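Local structure of 11R-lipoxygenase (Gersemia fruticosa, 3VF1) at residues 360-374 against 601-615. The protein is a calcium-dependent lipoxygenase with a non-heme iron, which probably inserts molecular oxygen into polyunsaturated fatty acids at carbon 11 with R stereochemistry. Residues are numbered along the deposited sequence; the frame is centred on the assembly and turned at random.
Sequences SIWTPLKDTEWDWIM and PTEKGKSNHKVIMAS
Helix 369-374 and helix 609-615 start side by side, their axes 10.5 Å apart at closest approach and 13° from parallel, while the loop 601-608 wraps over the first turn of helix 369-374. Far from the iron, in the lipoxygenase domain, Asp371 takes hold of that loop. Asp371 OD2 accepts from Gly605 N at 2.7 Å, on the syn side and 22° out of the carboxylate plane; its OD1 faces Ser607, where the modelled position is less certain. Water 1 links Thr368 OG1, the N-cap side chain of this helix, to Ser607 O.

Lys604 runs over one face of the Trp362 ring, its CE 4.3 Å from the six-membered centroid in a CH-pi contact. The Lys604 chain kinks twice, at CB-CG and at CD-CE, bringing Lys604 NZ to Asp367 OD1 in a 2.7 Å salt bridge. Asp367 OD2 meanwhile accepts from Thr363 N, so both carboxylate oxygens are engaged.

Trp370 lays its indole against the start of helix 609-615: Asn608 CA sits over the five-membered ring, 4.1 Å from its centroid, and the His609 ring is inclined at 42° to the six-membered ring. Ile612 CD1 reaches Trp370 CE3 at 3.6 Å. Replacing Trp370 by alanine would take away the indole, which is likely to leave Asn608 and His609 without its cover and a gap beside Ile612. Deeper in, Met374 CE meets Ile612 CG1 at 3.4 Å.

The work is thus divided: the Lys604-Asp367 salt bridge holds the loop to the turn before the helix, and the Gly605 N-H bond to Asp371 holds it to the first helical turn, while Trp370, Met374 and Ile612 join the two helices by apolar contact.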
loop_
_atom_site.group_PDB
_atom_site.type_symbol
_atom_site.label_atom_id
_atom_site.label_comp_id
_atom_site.label_asym_id
_atom_site.label_seq_id
_atom_site.Cartn_x
_atom_site.Cartn_y
_atom_site.Cartn_z
ATOM N N SER A 360 -21.208 28.089 13.395
ATOM C CA SER A 360 -22.455 27.516 13.877
ATOM C C SER A 360 -22.565 26.045 13.511
ATOM O O SER A 360 -21.722 25.506 12.795
ATOM C CB SER A 360 -23.627 28.262 13.252
ATOM O OG SER A 360 -23.615 28.086 11.844
ATOM N N ILE A 361 -23.621 25.403 13.999
ATOM C CA ILE A 361 -23.913 24.024 13.637
ATOM C C ILE A 361 -24.878 23.986 12.455
ATOM O O ILE A 361 -25.972 24.547 12.517
ATOM C CB ILE A 361 -24.513 23.250 14.822
ATOM C CG1 ILE A 361 -23.496 23.188 15.963
ATOM C CG2 ILE A 361 -24.921 21.849 14.388
ATOM C CD1 ILE A 361 -23.987 22.473 17.201
ATOM N N TRP A 362 -24.457 23.324 11.382
ATOM C CA TRP A 362 -25.263 23.213 10.173
ATOM C C TRP A 362 -26.083 21.933 10.213
ATOM O O TRP A 362 -25.638 20.916 10.736
ATOM C CB TRP A 362 -24.367 23.223 8.934
ATOM C CG TRP A 362 -23.441 24.395 8.887
ATOM C CD1 TRP A 362 -22.230 24.508 9.506
ATOM C CD2 TRP A 362 -23.648 25.626 8.185
ATOM N NE1 TRP A 362 -21.670 25.732 9.233
ATOM C CE2 TRP A 362 -22.520 26.437 8.422
ATOM C CE3 TRP A 362 -24.675 26.121 7.378
ATOM C CZ2 TRP A 362 -22.392 27.714 7.883
ATOM C CZ3 TRP A 362 -24.545 27.389 6.844
ATOM C CH2 TRP A 362 -23.413 28.171 7.098
ATOM N N THR A 363 -27.284 21.992 9.652
ATOM C CA THR A 363 -28.228 20.889 9.745
ATOM C C THR A 363 -29.262 20.987 8.625
ATOM O O THR A 363 -29.795 22.064 8.365
ATOM C CB THR A 363 -28.935 20.915 11.116
ATOM O OG1 THR A 363 -28.130 20.231 12.084
ATOM C CG2 THR A 363 -30.275 20.261 11.053
ATOM N N PRO A 364 -29.552 19.861 7.954
ATOM C CA PRO A 364 -30.478 19.882 6.814
ATOM C C PRO A 364 -31.909 20.217 7.226
ATOM O O PRO A 364 -32.721 20.608 6.392
ATOM C CB PRO A 364 -30.392 18.454 6.267
ATOM C CG PRO A 364 -29.990 17.627 7.437
ATOM C CD PRO A 364 -29.087 18.497 8.259
ATOM N N LEU A 365 -32.203 20.044 8.508
ATOM C CA LEU A 365 -33.493 20.414 9.082
ATOM C C LEU A 365 -33.672 21.925 9.253
ATOM O O LEU A 365 -34.757 22.454 9.006
ATOM C CB LEU A 365 -33.651 19.733 10.442
ATOM C CG LEU A 365 -35.049 19.715 11.055
ATOM C CD1 LEU A 365 -35.977 18.832 10.240
ATOM C CD2 LEU A 365 -34.978 19.238 12.499
ATOM N N LYS A 366 -32.613 22.615 9.668
ATOM C CA LYS A 366 -32.708 24.024 10.042
ATOM C C LYS A 366 -32.080 24.955 9.008
ATOM O O LYS A 366 -32.311 26.164 9.034
ATOM C CB LYS A 366 -32.025 24.258 11.393
ATOM C CG LYS A 366 -32.683 23.549 12.567
ATOM C CD LYS A 366 -34.109 24.028 12.781
ATOM C CE LYS A 366 -34.742 23.366 13.992
ATOM N NZ LYS A 366 -36.169 23.756 14.154
ATOM N N ASP A 367 -31.284 24.398 8.102
ATOM C CA ASP A 367 -30.566 25.211 7.126
ATOM C C ASP A 367 -31.116 25.031 5.719
ATOM O O ASP A 367 -31.823 24.064 5.432
ATOM C CB ASP A 367 -29.075 24.874 7.143
ATOM C CG ASP A 367 -28.392 25.328 8.416
ATOM O OD1 ASP A 367 -27.927 26.484 8.460
ATOM O OD2 ASP A 367 -28.321 24.533 9.375
ATOM N N THR A 368 -30.779 25.970 4.843
ATOM C CA THR A 368 -31.215 25.906 3.456
ATOM C C THR A 368 -30.530 24.730 2.777
ATOM O O THR A 368 -29.547 24.191 3.289
ATOM C CB THR A 368 -30.874 27.197 2.692
ATOM O OG1 THR A 368 -29.453 27.327 2.571
ATOM C CG2 THR A 368 -31.437 28.420 3.411
ATOM N N GLU A 369 -31.049 24.334 1.621
ATOM C CA GLU A 369 -30.524 23.178 0.909
ATOM C C GLU A 369 -29.128 23.454 0.358
ATOM O O GLU A 369 -28.255 22.589 0.405
ATOM C CB GLU A 369 -31.483 22.770 -0.210
ATOM C CG GLU A 369 -32.858 22.370 0.302
ATOM C CD GLU A 369 -33.783 21.904 -0.799
ATOM O OE1 GLU A 369 -33.361 21.902 -1.975
ATOM O OE2 GLU A 369 -34.935 21.536 -0.485
ATOM N N TRP A 370 -28.915 24.661 -0.155
ATOM C CA TRP A 370 -27.603 25.040 -0.668
ATOM C C TRP A 370 -26.581 25.141 0.460
ATOM O O TRP A 370 -25.430 24.742 0.297
ATOM C CB TRP A 370 -27.679 26.362 -1.436
ATOM C CG TRP A 370 -28.204 26.208 -2.833
ATOM C CD1 TRP A 370 -29.335 26.768 -3.353
ATOM C CD2 TRP A 370 -27.619 25.434 -3.889
ATOM N NE1 TRP A 370 -29.487 26.394 -4.666
ATOM C CE2 TRP A 370 -28.448 25.575 -5.018
ATOM C CE3 TRP A 370 -26.475 24.636 -3.985
ATOM C CZ2 TRP A 370 -28.167 24.948 -6.231
ATOM C CZ3 TRP A 370 -26.199 24.016 -5.190
ATOM C CH2 TRP A 370 -27.042 24.176 -6.297
ATOM N N ASP A 371 -27.003 25.673 1.604
ATOM C CA ASP A 371 -26.124 25.768 2.768
ATOM C C ASP A 371 -25.688 24.382 3.215
ATOM O O ASP A 371 -24.516 24.154 3.498
ATOM C CB ASP A 371 -26.824 26.487 3.927
ATOM C CG ASP A 371 -26.574 27.986 3.928
ATOM O OD1 ASP A 371 -25.998 28.499 2.948
ATOM O OD2 ASP A 371 -26.958 28.655 4.911
ATOM N N TRP A 372 -26.640 23.458 3.277
ATOM C CA TRP A 372 -26.352 22.096 3.702
ATOM C C TRP A 372 -25.357 21.427 2.757
ATOM O O TRP A 372 -24.456 20.713 3.196
ATOM C CB TRP A 372 -27.638 21.273 3.776
ATOM C CG TRP A 372 -27.403 19.846 4.166
ATOM C CD1 TRP A 372 -27.755 18.734 3.460
ATOM C CD2 TRP A 372 -26.748 19.380 5.353
ATOM N NE1 TRP A 372 -27.367 17.603 4.137
ATOM C CE2 TRP A 372 -26.745 17.972 5.300
ATOM C CE3 TRP A 372 -26.166 20.015 6.453
ATOM C CZ2 TRP A 372 -26.183 17.189 6.307
ATOM C CZ3 TRP A 372 -25.608 19.235 7.452
ATOM C CH2 TRP A 372 -25.621 17.838 7.371
ATOM N N ILE A 373 -25.526 21.658 1.459
ATOM C CA ILE A 373 -24.606 21.115 0.467
ATOM C C ILE A 373 -23.209 21.693 0.671
ATOM O O ILE A 373 -22.215 20.973 0.599
ATOM C CB ILE A 373 -25.091 21.397 -0.970
ATOM C CG1 ILE A 373 -26.248 20.460 -1.318
ATOM C CG2 ILE A 373 -23.957 21.216 -1.969
ATOM C CD1 ILE A 373 -26.915 20.764 -2.646
ATOM N N MET A 374 -23.139 22.993 0.933
ATOM C CA MET A 374 -21.861 23.646 1.186
ATOM C C MET A 374 -21.181 23.016 2.399
ATOM O O MET A 374 -19.997 22.679 2.356
ATOM C CB MET A 374 -22.064 25.147 1.416
ATOM C CG MET A 374 -20.801 25.894 1.837
ATOM S SD MET A 374 -19.545 25.983 0.541
ATOM C CE MET A 374 -20.190 27.314 -0.473
ATOM N N PRO A 601 -18.213 29.742 4.732
ATOM C CA PRO A 601 -19.208 30.773 5.038
ATOM C C PRO A 601 -19.217 31.122 6.521
ATOM O O PRO A 601 -18.914 30.267 7.354
ATOM C CB PRO A 601 -20.528 30.110 4.637
ATOM C CG PRO A 601 -20.277 28.654 4.782
ATOM C CD PRO A 601 -18.838 28.449 4.405
ATOM N N THR A 602 -19.551 32.366 6.842
ATOM C CA THR A 602 -19.629 32.802 8.230
ATOM C C THR A 602 -21.076 33.054 8.648
ATOM O O THR A 602 -21.365 33.225 9.832
ATOM C CB THR A 602 -18.813 34.087 8.460
ATOM O OG1 THR A 602 -19.215 35.087 7.515
ATOM C CG2 THR A 602 -17.324 33.814 8.305
ATOM N N GLU A 603 -21.979 33.070 7.672
ATOM C CA GLU A 603 -23.388 33.332 7.934
ATOM C C GLU A 603 -24.282 32.334 7.208
ATOM O O GLU A 603 -23.852 31.666 6.268
ATOM C CB GLU A 603 -23.753 34.750 7.493
ATOM C CG GLU A 603 -23.096 35.851 8.307
ATOM C CD GLU A 603 -23.487 37.237 7.828
ATOM O OE1 GLU A 603 -23.458 37.474 6.601
ATOM O OE2 GLU A 603 -23.829 38.088 8.676
ATOM N N LYS A 604 -25.532 32.243 7.650
ATOM C CA LYS A 604 -26.515 31.388 7.000
ATOM C C LYS A 604 -27.101 32.089 5.778
ATOM O O LYS A 604 -27.028 33.310 5.658
ATOM C CB LYS A 604 -27.647 31.042 7.971
ATOM C CG LYS A 604 -27.198 30.436 9.291
ATOM C CD LYS A 604 -26.533 29.089 9.099
ATOM C CE LYS A 604 -26.453 28.325 10.416
ATOM N NZ LYS A 604 -27.760 27.776 10.869
ATOM N N GLY A 605 -27.682 31.305 4.874
ATOM C CA GLY A 605 -28.423 31.842 3.746
ATOM C C GLY A 605 -27.592 32.471 2.641
ATOM O O GLY A 605 -28.146 33.036 1.697
ATOM N N LYS A 606 -26.271 32.374 2.740
ATOM C CA LYS A 606 -25.395 33.004 1.755
ATOM C C LYS A 606 -25.042 32.071 0.597
ATOM O O LYS A 606 -24.543 32.522 -0.435
ATOM C CB LYS A 606 -24.106 33.492 2.422
ATOM C CG LYS A 606 -24.320 34.522 3.523
ATOM C CD LYS A 606 -25.059 35.746 3.002
ATOM C CE LYS A 606 -25.173 36.824 4.066
ATOM N NZ LYS A 606 -25.972 37.989 3.595
ATOM N N SER A 607 -25.307 30.778 0.762
ATOM C CA SER A 607 -24.870 29.788 -0.221
ATOM C C SER A 607 -25.816 29.650 -1.409
ATOM O O SER A 607 -27.038 29.727 -1.273
ATOM C CB SER A 607 -24.689 28.419 0.438
ATOM O OG SER A 607 -23.728 28.477 1.479
ATOM N N ASN A 608 -25.220 29.438 -2.578
ATOM C CA ASN A 608 -25.956 29.135 -3.794
ATOM C C ASN A 608 -25.008 28.473 -4.787
ATOM O O ASN A 608 -23.835 28.257 -4.482
ATOM C CB ASN A 608 -26.578 30.397 -4.393
ATOM C CG ASN A 608 -25.541 31.432 -4.776
ATOM O OD1 ASN A 608 -24.774 31.239 -5.720
ATOM N ND2 ASN A 608 -25.524 32.546 -4.054
ATOM N N HIS A 609 -25.511 28.151 -5.973
ATOM C CA HIS A 609 -24.733 27.393 -6.944
ATOM C C HIS A 609 -23.415 28.086 -7.302
ATOM O O HIS A 609 -22.347 27.485 -7.198
ATOM C CB HIS A 609 -25.561 27.141 -8.205
ATOM C CG HIS A 609 -25.146 25.918 -8.960
ATOM N ND1 HIS A 609 -26.043 25.113 -9.625
ATOM C CD2 HIS A 609 -23.926 25.361 -9.153
ATOM C CE1 HIS A 609 -25.396 24.111 -10.195
ATOM N NE2 HIS A 609 -24.111 24.240 -9.924
ATOM N N LYS A 610 -23.487 29.350 -7.709
ATOM C CA LYS A 610 -22.299 30.072 -8.162
ATOM C C LYS A 610 -21.286 30.299 -7.041
ATOM O O LYS A 610 -20.077 30.283 -7.278
ATOM C CB LYS A 610 -22.689 31.411 -8.794
ATOM C CG LYS A 610 -23.331 31.288 -10.168
ATOM C CD LYS A 610 -22.350 30.757 -11.205
ATOM C CE LYS A 610 -22.991 30.678 -12.584
ATOM N NZ LYS A 610 -22.053 30.155 -13.618
ATOM N N VAL A 611 -21.773 30.515 -5.825
ATOM C CA VAL A 611 -20.885 30.691 -4.682
ATOM C C VAL A 611 -20.072 29.425 -4.464
ATOM O O VAL A 611 -18.869 29.478 -4.203
ATOM C CB VAL A 611 -21.667 31.001 -3.392
ATOM C CG1 VAL A 611 -20.757 30.898 -2.173
ATOM C CG2 VAL A 611 -22.303 32.380 -3.475
ATOM N N ILE A 612 -20.744 28.284 -4.575
ATOM C CA ILE A 612 -20.100 26.990 -4.396
ATOM C C ILE A 612 -19.047 26.746 -5.475
ATOM O O ILE A 612 -17.968 26.235 -5.184
ATOM C CB ILE A 612 -21.140 25.853 -4.395
ATOM C CG1 ILE A 612 -21.878 25.834 -3.054
ATOM C CG2 ILE A 612 -20.471 24.509 -4.641
ATOM C CD1 ILE A 612 -23.062 24.891 -3.002
ATOM N N MET A 613 -19.358 27.119 -6.712
ATOM C CA MET A 613 -18.417 26.950 -7.816
ATOM C C MET A 613 -17.158 27.787 -7.607
ATOM O O MET A 613 -16.104 27.480 -8.164
ATOM C CB MET A 613 -19.065 27.336 -9.149
ATOM C CG MET A 613 -20.288 26.512 -9.518
ATOM S SD MET A 613 -20.085 24.752 -9.192
ATOM C CE MET A 613 -18.702 24.369 -10.262
ATOM N N ALA A 614 -17.269 28.843 -6.806
ATOM C CA ALA A 614 -16.137 29.728 -6.554
ATOM C C ALA A 614 -15.200 29.143 -5.502
ATOM O O ALA A 614 -14.019 29.493 -5.450
ATOM C CB ALA A 614 -16.624 31.103 -6.125
ATOM N N SER A 615 -15.731 28.257 -4.663
ATOM C CA SER A 615 -14.928 27.591 -3.644
ATOM C C SER A 615 -14.239 26.355 -4.210
ATOM O O SER A 615 -13.062 26.115 -3.947
ATOM C CB SER A 615 -15.795 27.197 -2.448
ATOM O OG SER A 615 -16.091 28.322 -1.642
HETATM O O HOH W 1 -28.497 29.392 0.848
HETATM O O HOH W 2 -23.727 30.671 4.046
#